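Local coordinates for D-3-phosphoglycerate dehydrogenase oxidoreductase protein (Ralstonia solanacearum, PDB 3GG9) that probably oxidises D-3-phosphoglycerate using NAD, as a member of the D-isomer-specific 2-hydroxyacid dehydrogenase family, at residues Phe166-Ile171 against Val186-Arg191; Leu223-Glu228 against Arg252-Glu257; Ala274-Glu279 against Pro299-Val304. All coordinates share one frame; numbering follows the deposited sequence. Where two conformers were deposited one is given.

Contact 1. Residues Phe166-Ile171 against Val186-Arg191; sequences FGYGKI and VLVWGR. With SO4 (sulfate ion), chain F.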
loop_
_atom_site.group_PDB
_atom_site.type_symbol
_atom_site.label_atom_id
_atom_site.label_comp_id
_atom_site.label_asym_id
_atom_site.label_seq_id
_atom_site.Cartn_x
_atom_site.Cartn_y
_atom_site.Cartn_z
ATOM N N PHE A 166 -12.371 4.127 14.734
ATOM C CA PHE A 166 -13.709 4.669 14.976
ATOM C C PHE A 166 -14.798 3.751 14.377
ATOM O O PHE A 166 -15.140 3.870 13.195
ATOM C CB PHE A 166 -13.783 6.105 14.406
ATOM C CG PHE A 166 -14.956 6.936 14.908
ATOM C CD1 PHE A 166 -14.966 8.315 14.689
ATOM C CD2 PHE A 166 -16.027 6.372 15.618
ATOM C CE1 PHE A 166 -16.040 9.115 15.130
ATOM C CE2 PHE A 166 -17.101 7.153 16.065
ATOM C CZ PHE A 166 -17.108 8.535 15.820
ATOM N N GLY A 167 -15.353 2.861 15.212
ATOM C CA GLY A 167 -16.374 1.888 14.787
ATOM C C GLY A 167 -15.790 0.495 14.793
ATOM O O GLY A 167 -14.771 0.229 14.154
ATOM N N TYR A 168 -16.425 -0.407 15.516
ATOM C CA TYR A 168 -15.864 -1.732 15.685
ATOM C C TYR A 168 -16.860 -2.808 15.234
ATOM O O TYR A 168 -17.189 -3.738 15.975
ATOM C CB TYR A 168 -15.382 -1.880 17.130
ATOM C CG TYR A 168 -14.429 -3.045 17.392
ATOM C CD1 TYR A 168 -13.077 -2.987 17.020
ATOM C CD2 TYR A 168 -14.885 -4.190 18.029
ATOM C CE1 TYR A 168 -12.217 -4.062 17.263
ATOM C CE2 TYR A 168 -14.040 -5.269 18.269
ATOM C CZ TYR A 168 -12.713 -5.194 17.894
ATOM O OH TYR A 168 -11.899 -6.274 18.152
ATOM N N GLY A 169 -17.322 -2.676 13.989
ATOM C CA GLY A 169 -18.130 -3.709 13.326
ATOM C C GLY A 169 -17.166 -4.739 12.741
ATOM O O GLY A 169 -16.019 -4.792 13.134
ATOM N N LYS A 170 -17.618 -5.544 11.792
ATOM C CA LYS A 170 -16.748 -6.574 11.196
ATOM C C LYS A 170 -15.489 -6.017 10.492
ATOM O O LYS A 170 -14.413 -6.584 10.626
ATOM C CB LYS A 170 -17.553 -7.447 10.238
ATOM C CG LYS A 170 -18.575 -8.334 10.923
ATOM C CD LYS A 170 -19.360 -9.093 9.870
ATOM C CE LYS A 170 -20.692 -9.608 10.399
ATOM N NZ LYS A 170 -21.598 -9.955 9.260
ATOM N N ILE A 171 -15.624 -4.916 9.746
ATOM C CA ILE A 171 -14.456 -4.286 9.116
ATOM C C ILE A 171 -13.480 -3.675 10.124
ATOM O O ILE A 171 -12.281 -3.922 10.045
ATOM C CB ILE A 171 -14.864 -3.237 8.023
ATOM C CG1 ILE A 171 -15.761 -3.936 7.015
ATOM C CG2 ILE A 171 -13.606 -2.692 7.283
ATOM C CD1 ILE A 171 -16.344 -3.065 5.941
ATOM N N VAL A 186 -3.271 0.164 19.534
ATOM C CA VAL A 186 -4.632 0.243 18.999
ATOM C C VAL A 186 -5.656 0.731 20.044
ATOM O O VAL A 186 -5.809 0.132 21.135
ATOM C CB VAL A 186 -5.091 -1.087 18.333
ATOM C CG1 VAL A 186 -6.468 -0.905 17.674
ATOM C CG2 VAL A 186 -4.066 -1.581 17.297
ATOM N N LEU A 187 -6.338 1.823 19.695
ATOM C CA LEU A 187 -7.448 2.387 20.467
ATOM C C LEU A 187 -8.733 2.407 19.661
ATOM O O LEU A 187 -8.760 2.867 18.511
ATOM C CB LEU A 187 -7.137 3.818 20.922
ATOM C CG LEU A 187 -5.917 4.132 21.792
ATOM C CD1 LEU A 187 -5.748 5.645 21.920
ATOM C CD2 LEU A 187 -6.046 3.498 23.165
ATOM N N VAL A 188 -9.814 1.951 20.288
ATOM C CA VAL A 188 -11.117 1.854 19.642
ATOM C C VAL A 188 -12.094 2.847 20.292
ATOM O O VAL A 188 -12.030 3.090 21.491
ATOM C CB VAL A 188 -11.663 0.389 19.694
ATOM C CG1 VAL A 188 -13.033 0.287 19.052
ATOM C CG2 VAL A 188 -10.690 -0.565 18.976
ATOM N N TRP A 189 -12.968 3.441 19.487
ATOM C CA TRP A 189 -14.105 4.206 19.991
ATOM C C TRP A 189 -15.355 3.915 19.134
ATOM O O TRP A 189 -15.240 3.476 18.006
ATOM C CB TRP A 189 -13.782 5.710 20.055
ATOM C CG TRP A 189 -14.675 6.414 21.061
ATOM C CD1 TRP A 189 -14.543 6.412 22.426
ATOM C CD2 TRP A 189 -15.855 7.161 20.775
ATOM N NE1 TRP A 189 -15.564 7.122 23.001
ATOM C CE2 TRP A 189 -16.385 7.594 22.009
ATOM C CE3 TRP A 189 -16.516 7.513 19.594
ATOM C CZ2 TRP A 189 -17.543 8.363 22.093
ATOM C CZ3 TRP A 189 -17.675 8.272 19.674
ATOM C CH2 TRP A 189 -18.177 8.692 20.916
ATOM N N GLY A 190 -16.541 4.126 19.699
ATOM C CA GLY A 190 -17.815 3.909 18.998
ATOM C C GLY A 190 -18.958 3.897 19.989
ATOM O O GLY A 190 -18.796 4.343 21.127
ATOM N N ARG A 191 -20.109 3.377 19.557
ATOM C CA ARG A 191 -21.282 3.169 20.408
ATOM C C ARG A 191 -20.908 2.179 21.494
ATOM O O ARG A 191 -19.918 1.486 21.367
ATOM C CB ARG A 191 -22.413 2.499 19.616
ATOM C CG ARG A 191 -23.075 3.327 18.529
ATOM C CD ARG A 191 -24.040 2.442 17.692
ATOM N NE ARG A 191 -23.330 1.397 16.939
ATOM C CZ ARG A 191 -23.309 0.100 17.256
ATOM N NH1 ARG A 191 -23.971 -0.350 18.316
ATOM N NH2 ARG A 191 -22.621 -0.752 16.507
HETATM S S SO4 F . -19.652 -3.732 9.312
HETATM O O1 SO4 F . -19.816 -4.472 8.064
HETATM O O2 SO4 F . -20.592 -2.601 9.383
HETATM O O3 SO4 F . -19.950 -4.659 10.409
HETATM O O4 SO4 F . -18.288 -3.190 9.382
#

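Contact 2. Residues Leu223-Glu228 against Arg252-Glu257; sequences LRLNDE and RAELVE. With SO4 (sulfate ion), chain F; SO4 (sulfate ion), chain E.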
loop_
_atom_site.group_PDB
_atom_site.type_symbol
_atom_site.label_atom_id
_atom_site.label_comp_id
_atom_site.label_asym_id
_atom_site.label_seq_id
_atom_site.Cartn_x
_atom_site.Cartn_y
_atom_site.Cartn_z
ATOM N N LEU A 223 -17.754 2.967 10.005
ATOM C CA LEU A 223 -19.138 3.148 10.442
ATOM C C LEU A 223 -20.061 3.030 9.245
ATOM O O LEU A 223 -19.695 3.419 8.138
ATOM C CB LEU A 223 -19.319 4.541 11.062
ATOM C CG LEU A 223 -18.501 4.934 12.293
ATOM C CD1 LEU A 223 -18.625 6.424 12.576
ATOM C CD2 LEU A 223 -18.959 4.112 13.505
ATOM N N ARG A 224 -21.252 2.493 9.470
ATOM C CA ARG A 224 -22.315 2.515 8.482
ATOM C C ARG A 224 -22.955 3.893 8.558
ATOM O O ARG A 224 -22.993 4.514 9.643
ATOM C CB ARG A 224 -23.349 1.415 8.763
ATOM C CG ARG A 224 -22.802 -0.033 8.657
ATOM C CD ARG A 224 -22.853 -0.581 7.229
ATOM N NE ARG A 224 -21.949 -1.721 7.034
ATOM C CZ ARG A 224 -21.599 -2.245 5.854
ATOM N NH1 ARG A 224 -20.774 -3.281 5.818
ATOM N NH2 ARG A 224 -22.059 -1.747 4.705
ATOM N N LEU A 225 -23.421 4.375 7.410
ATOM C CA LEU A 225 -24.088 5.678 7.329
ATOM C C LEU A 225 -25.580 5.551 7.661
ATOM O O LEU A 225 -26.301 4.765 7.038
ATOM C CB LEU A 225 -23.924 6.303 5.943
ATOM C CG LEU A 225 -24.419 7.754 5.793
ATOM C CD1 LEU A 225 -23.746 8.688 6.769
ATOM C CD2 LEU A 225 -24.232 8.231 4.368
ATOM N N ASN A 226 -26.006 6.323 8.654
ATOM C CA ASN A 226 -27.404 6.425 9.075
ATOM C C ASN A 226 -27.580 7.775 9.770
ATOM O O ASN A 226 -26.612 8.534 9.885
ATOM C CB ASN A 226 -27.803 5.250 9.997
ATOM C CG ASN A 226 -26.888 5.104 11.211
ATOM O OD1 ASN A 226 -26.564 6.080 11.874
ATOM N ND2 ASN A 226 -26.473 3.870 11.505
ATOM N N ASP A 227 -28.786 8.058 10.266
ATOM C CA ASP A 227 -29.088 9.362 10.894
ATOM C C ASP A 227 -28.251 9.672 12.127
ATOM O O ASP A 227 -27.986 10.838 12.430
ATOM C CB ASP A 227 -30.580 9.487 11.226
ATOM C CG ASP A 227 -31.444 9.587 9.986
ATOM O OD1 ASP A 227 -32.534 8.977 9.975
ATOM O OD2 ASP A 227 -31.038 10.267 9.018
ATOM N N GLU A 228 -27.823 8.626 12.824
ATOM C CA GLU A 228 -26.964 8.789 13.983
ATOM C C GLU A 228 -25.535 9.183 13.598
ATOM O O GLU A 228 -24.905 9.968 14.308
ATOM C CB GLU A 228 -26.956 7.508 14.830
ATOM C CG GLU A 228 -28.221 7.281 15.680
ATOM C CD GLU A 228 -29.464 6.966 14.848
ATOM O OE1 GLU A 228 -29.467 5.944 14.122
ATOM O OE2 GLU A 228 -30.437 7.754 14.917
ATOM N N ARG A 252 -18.027 5.891 4.265
ATOM C CA ARG A 252 -18.904 6.771 3.492
ATOM C C ARG A 252 -18.433 8.210 3.701
ATOM O O ARG A 252 -18.019 8.580 4.808
ATOM C CB ARG A 252 -20.378 6.635 3.925
ATOM C CG ARG A 252 -21.118 5.336 3.519
ATOM C CD ARG A 252 -21.325 5.177 2.004
ATOM N NE ARG A 252 -22.068 6.289 1.407
ATOM C CZ ARG A 252 -23.398 6.362 1.306
ATOM N NH1 ARG A 252 -24.167 5.383 1.768
ATOM N NH2 ARG A 252 -23.968 7.428 0.740
ATOM N N ALA A 253 -18.474 9.017 2.635
ATOM C CA ALA A 253 -18.022 10.428 2.707
ATOM C C ALA A 253 -18.822 11.308 3.676
ATOM O O ALA A 253 -18.279 12.210 4.334
ATOM C CB ALA A 253 -18.041 11.050 1.312
ATOM N N GLU A 254 -20.104 11.011 3.793
ATOM C CA GLU A 254 -21.046 11.838 4.533
ATOM C C GLU A 254 -20.973 11.609 6.045
ATOM O O GLU A 254 -21.637 12.307 6.818
ATOM C CB GLU A 254 -22.471 11.602 4.006
ATOM C CG GLU A 254 -22.672 11.957 2.523
ATOM C CD GLU A 254 -22.477 10.780 1.544
ATOM O OE1 GLU A 254 -22.952 10.917 0.396
ATOM O OE2 GLU A 254 -21.851 9.738 1.892
ATOM N N LEU A 255 -20.154 10.646 6.468
ATOM C CA LEU A 255 -19.764 10.536 7.877
ATOM C C LEU A 255 -19.022 11.766 8.396
ATOM O O LEU A 255 -19.061 12.044 9.583
ATOM C CB LEU A 255 -18.888 9.313 8.114
ATOM C CG LEU A 255 -19.507 7.937 7.872
ATOM C CD1 LEU A 255 -18.458 6.849 8.048
ATOM C CD2 LEU A 255 -20.672 7.685 8.800
ATOM N N VAL A 256 -18.319 12.469 7.511
ATOM C CA VAL A 256 -17.660 13.725 7.857
ATOM C C VAL A 256 -18.564 14.837 7.357
ATOM O O VAL A 256 -19.085 14.753 6.249
ATOM C CB VAL A 256 -16.269 13.865 7.187
ATOM C CG1 VAL A 256 -15.556 15.149 7.633
ATOM C CG2 VAL A 256 -15.394 12.655 7.498
ATOM N N GLU A 257 -18.760 15.869 8.173
ATOM C CA GLU A 257 -19.527 17.037 7.736
ATOM C C GLU A 257 -19.004 17.604 6.428
ATOM O O GLU A 257 -17.818 17.551 6.137
ATOM C CB GLU A 257 -19.620 18.107 8.831
ATOM C CG GLU A 257 -18.347 18.884 9.119
ATOM C CD GLU A 257 -18.583 20.027 10.115
ATOM O OE1 GLU A 257 -17.628 20.441 10.793
ATOM O OE2 GLU A 257 -19.727 20.511 10.218
HETATM S S SO4 F . -19.652 -3.732 9.312
HETATM O O1 SO4 F . -19.816 -4.472 8.064
HETATM O O2 SO4 F . -20.592 -2.601 9.383
HETATM O O3 SO4 F . -19.950 -4.659 10.409
HETATM O O4 SO4 F . -18.288 -3.190 9.382
HETATM S S SO4 E . -22.109 -5.104 1.932
HETATM O O1 SO4 E . -21.690 -4.993 0.551
HETATM O O2 SO4 E . -23.366 -5.825 2.014
HETATM O O3 SO4 E . -21.094 -5.834 2.680
HETATM O O4 SO4 E . -22.251 -3.750 2.467
#

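Contact 3. Residues Ala274-Glu279 against Pro299-Val304; sequences AIDVFE and PHIGYV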
loop_
_atom_site.group_PDB
_atom_site.type_symbol
_atom_site.label_atom_id
_atom_site.label_comp_id
_atom_site.label_asym_id
_atom_site.label_seq_id
_atom_site.Cartn_x
_atom_site.Cartn_y
_atom_site.Cartn_z
ATOM N N ALA A 274 -6.320 9.589 3.480
ATOM C CA ALA A 274 -6.470 8.590 2.434
ATOM C C ALA A 274 -7.950 8.212 2.395
ATOM O O ALA A 274 -8.529 7.826 3.411
ATOM C CB ALA A 274 -5.567 7.365 2.698
ATOM N N ILE A 275 -8.589 8.405 1.245
ATOM C CA ILE A 275 -10.037 8.195 1.152
ATOM C C ILE A 275 -10.401 7.334 -0.060
ATOM O O ILE A 275 -9.736 7.372 -1.097
ATOM C CB ILE A 275 -10.872 9.527 1.190
ATOM C CG1 ILE A 275 -10.603 10.404 -0.029
ATOM C CG2 ILE A 275 -10.670 10.348 2.509
ATOM C CD1 ILE A 275 -11.699 10.358 -0.991
ATOM N N ASP A 276 -11.497 6.600 0.065
ATOM C CA ASP A 276 -11.932 5.692 -0.996
ATOM C C ASP A 276 -13.351 6.036 -1.435
ATOM O O ASP A 276 -13.865 5.456 -2.353
ATOM C CB ASP A 276 -11.819 4.234 -0.507
ATOM C CG ASP A 276 -12.155 3.204 -1.592
ATOM O OD1 ASP A 276 -11.482 3.198 -2.643
ATOM O OD2 ASP A 276 -13.087 2.378 -1.383
ATOM N N VAL A 277 -13.959 7.040 -0.813
ATOM C CA VAL A 277 -15.380 7.281 -1.000
ATOM C C VAL A 277 -15.636 8.776 -1.141
ATOM O O VAL A 277 -15.002 9.587 -0.457
ATOM C CB VAL A 277 -16.231 6.726 0.194
ATOM C CG1 VAL A 277 -16.245 5.209 0.177
ATOM C CG2 VAL A 277 -15.701 7.261 1.554
ATOM N N PHE A 278 -16.557 9.116 -2.031
ATOM C CA PHE A 278 -16.926 10.503 -2.305
ATOM C C PHE A 278 -18.441 10.689 -2.200
ATOM O O PHE A 278 -19.190 9.723 -2.349
ATOM C CB PHE A 278 -16.481 10.874 -3.715
ATOM C CG PHE A 278 -14.988 10.889 -3.905
ATOM C CD1 PHE A 278 -14.275 12.090 -3.820
ATOM C CD2 PHE A 278 -14.293 9.714 -4.191
ATOM C CE1 PHE A 278 -12.901 12.118 -4.011
ATOM C CE2 PHE A 278 -12.906 9.723 -4.366
ATOM C CZ PHE A 278 -12.213 10.932 -4.299
ATOM N N GLU A 279 -18.892 11.930 -1.977
ATOM C CA GLU A 279 -20.332 12.226 -1.889
ATOM C C GLU A 279 -21.048 11.944 -3.203
ATOM O O GLU A 279 -22.186 11.481 -3.222
ATOM C CB GLU A 279 -20.586 13.682 -1.498
ATOM C CG GLU A 279 -20.223 14.037 -0.075
ATOM C CD GLU A 279 -18.779 14.446 0.056
ATOM O OE1 GLU A 279 -18.070 14.476 -0.978
ATOM O OE2 GLU A 279 -18.356 14.743 1.191
ATOM N N PRO A 299 -10.736 5.292 -6.258
ATOM C CA PRO A 299 -12.107 5.402 -6.732
ATOM C C PRO A 299 -13.058 4.313 -6.238
ATOM O O PRO A 299 -13.528 3.485 -7.022
ATOM C CB PRO A 299 -11.937 5.340 -8.259
ATOM C CG PRO A 299 -10.769 4.429 -8.429
ATOM C CD PRO A 299 -9.857 4.668 -7.261
ATOM N N HIS A 300 -13.331 4.329 -4.945
ATOM C CA HIS A 300 -14.284 3.426 -4.331
ATOM C C HIS A 300 -14.038 1.974 -4.714
ATOM O O HIS A 300 -14.941 1.309 -5.237
ATOM C CB HIS A 300 -15.736 3.842 -4.596
ATOM C CG HIS A 300 -16.697 3.333 -3.566
ATOM N ND1 HIS A 300 -17.970 3.832 -3.416
ATOM C CD2 HIS A 300 -16.557 2.369 -2.624
ATOM C CE1 HIS A 300 -18.574 3.197 -2.425
ATOM N NE2 HIS A 300 -17.743 2.292 -1.939
ATOM N N ILE A 301 -12.814 1.522 -4.458
ATOM C CA ILE A 301 -12.363 0.139 -4.802
ATOM C C ILE A 301 -12.346 -0.834 -3.624
ATOM O O ILE A 301 -11.935 -2.005 -3.769
ATOM C CB ILE A 301 -10.990 0.160 -5.491
ATOM C CG1 ILE A 301 -9.950 0.931 -4.631
ATOM C CG2 ILE A 301 -11.151 0.748 -6.906
ATOM C CD1 ILE A 301 -8.524 0.997 -5.221
ATOM N N GLY A 302 -12.800 -0.375 -2.464
ATOM C CA GLY A 302 -12.955 -1.269 -1.287
ATOM C C GLY A 302 -13.479 -2.674 -1.605
ATOM O O GLY A 302 -12.863 -3.643 -1.206
ATOM N N TYR A 303 -14.578 -2.781 -2.360
ATOM C CA TYR A 303 -15.192 -4.089 -2.672
ATOM C C TYR A 303 -14.861 -4.593 -4.074
ATOM O O TYR A 303 -15.286 -5.690 -4.455
ATOM C CB TYR A 303 -16.720 -4.047 -2.482
ATOM C CG TYR A 303 -17.116 -3.721 -1.070
ATOM C CD1 TYR A 303 -17.355 -4.733 -0.148
ATOM C CD2 TYR A 303 -17.230 -2.399 -0.647
ATOM C CE1 TYR A 303 -17.696 -4.437 1.138
ATOM C CE2 TYR A 303 -17.571 -2.092 0.653
ATOM C CZ TYR A 303 -17.789 -3.111 1.543
ATOM O OH TYR A 303 -18.118 -2.785 2.828
ATOM N N VAL A 304 -14.126 -3.781 -4.851
ATOM C CA VAL A 304 -13.716 -4.159 -6.224
ATOM C C VAL A 304 -12.506 -5.088 -6.164
ATOM O O VAL A 304 -11.364 -4.663 -6.110
ATOM C CB VAL A 304 -13.497 -2.912 -7.151
ATOM C CG1 VAL A 304 -13.269 -3.321 -8.602
ATOM C CG2 VAL A 304 -14.718 -2.032 -7.083
#

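Contact 1. Residues Phe166-Ile171 against Val186-Arg191
Strands 162-166 and 185-189 run parallel, and their C-terminal ends are held together where the first turns into helix 170-181. G167 N donates to W189 O over 2.9 Å, lying nearly along the C=O axis. F166 and W189, paired across the sheet, both set CG anti to the backbone N and lie side by side on one face. There the benzo edge of W189 (CE3 and CZ3) points at the face of F166 in an offset edge-to-face pair, planes at 70°, with F166 CE2 3.6 Å from W189 CE3. L212 of helix 209-215 touches both side chains. On the other face V188 CG1 meets Y168 CB at 3.7 Å, and both methyls of V188 border CD1 of the tyrosine, which crosses it at about a right angle. A198 of helix 192-200 touches both, and Y168 OH is hydrogen-bonded to D201 OD2.

Beyond this largely buried part, in which W189 keeps some exposure, the chain loosens: G169, at the N-cap position, and K170 are exposed and do not meet the strand. A sulfate, probably from the crystallisation liquor, accepts hydrogen bonds from K170 N (to O3, 2.9 Å) and I171 N (to O4, 3.2 Å). An anion gripped by amides at a helix N terminus, in a Rossmann-like GxGxxG turn, is consistent with a site for the NAD pyrophosphate, where the helix dipole would favour negative charge.

Contact 2. Residues Leu223-Glu228 against Arg252-Glu257
Two loops at the C-terminal edge of the parallel sheet, one leaving strand 218-221 and the other leaving strand 246-249, pack together through leucines and an arginine. L225 is the main wedge. With chi1 at -172° its CG stands anti to the backbone N, and chi2 (57°) then turns CD1 to L255 CD2 at 3.8 Å and CD2 onto the guanidinium of R252. That methyl lies over the group's centre, 3.7 Å from R252 CZ, while the R252 chain, bent at chi2 and chi3, folds back across the leucine. A weak salt bridge from R252 NH2 to E254 OE2 (3.3 Å) helps hold the guanidinium there.

L255, in the 3-10 turn 253-255, also reaches L223, with CD1 3.9 Å from L223 CB. In related dehydrogenases an arginine in this loop of the Rossmann-type domain binds the substrate carboxylate, a role R252 may share; it was modelled in two conformers.

R224 leaves the backbone away from 252-257, and its guanidinium binds two sulfates. NE and NH1 grip one in the guanidinium plane, with NH1 2.7 Å from its O1, and NH2 donates to O4 of the second over 3.0 Å. The first is also bound by K170 N and I171 N.

Contact 3. Residues Ala274-Glu279 against Pro299-Val304
D276 carries this contact, its carboxylate accepting from two successive backbone amides of the facing loop. With CG anti to the backbone N (chi1 -176°), the group reaches across so that I301 N donates to D276 OD1 over 2.8 Å, on the syn lone pair, and G302 N donates to D276 OD2 over 3.0 Å, from about 30° above the carboxylate plane. OD1 is also hydrogen-bonded to T298 OG1. Three hydrogen bonds thus hold a buried carboxylate, which would favour its charged form. The main chain adds a weak bond from H300 N to D276 O, though the position of D276 O is less certain.

The first segment takes in the end of strand 272-275, and the second is the loop after the neighbouring strand 295-297, at the edge of the Rossmann-type sheet; this loop carries a His-Ile-Gly sequence. Its H300 ring lies with one face under V277 CG1, which sits 3.9 Å from H300 NE2 and almost on the ring normal, a CH-pi contact. V277 places CG1 anti to its own carbonyl carbon.

H300 ND1 is hydrogen-bonded to E281 OE1, and the other oxygen of that glutamate accepts from F278 N, so the segment 274-279 helps to position the partner of the histidine. This pairing is consistent with the catalytic histidine and glutamate of D-2-hydroxyacid dehydrogenases. H300 NE2 is 4.7 Å from D276 OD2, near enough that the negative charge might favour a protonated ring.

On the loop's carbonyl side the acceptors are satisfied by the second subunit: I301 O and G302 O accept from R124 NH2 of that chain, and P299 O from its Q139 NE2.

Going from the N terminus, the three contacts close one after another, and none encloses or crosses another. Contact 1 closes a beta-alpha-beta unit between strands 162-166 and 185-189. The chain then passes through strand 218-221, and contact 2 joins the loop that follows it to the one after the adjacent strand 246-249. After helix 260-267, contact 3 closes the connection between strands 272-275 and 295-297, where no helix intervenes. All lie at the C-terminal ends of strands of one parallel sheet, and they abut: L223 packs on F166 and G167, A253 meets V277 and F278, and I171 of contact 1 touches Y303 of contact 3. One sulfate is shared by contacts 1 and 2.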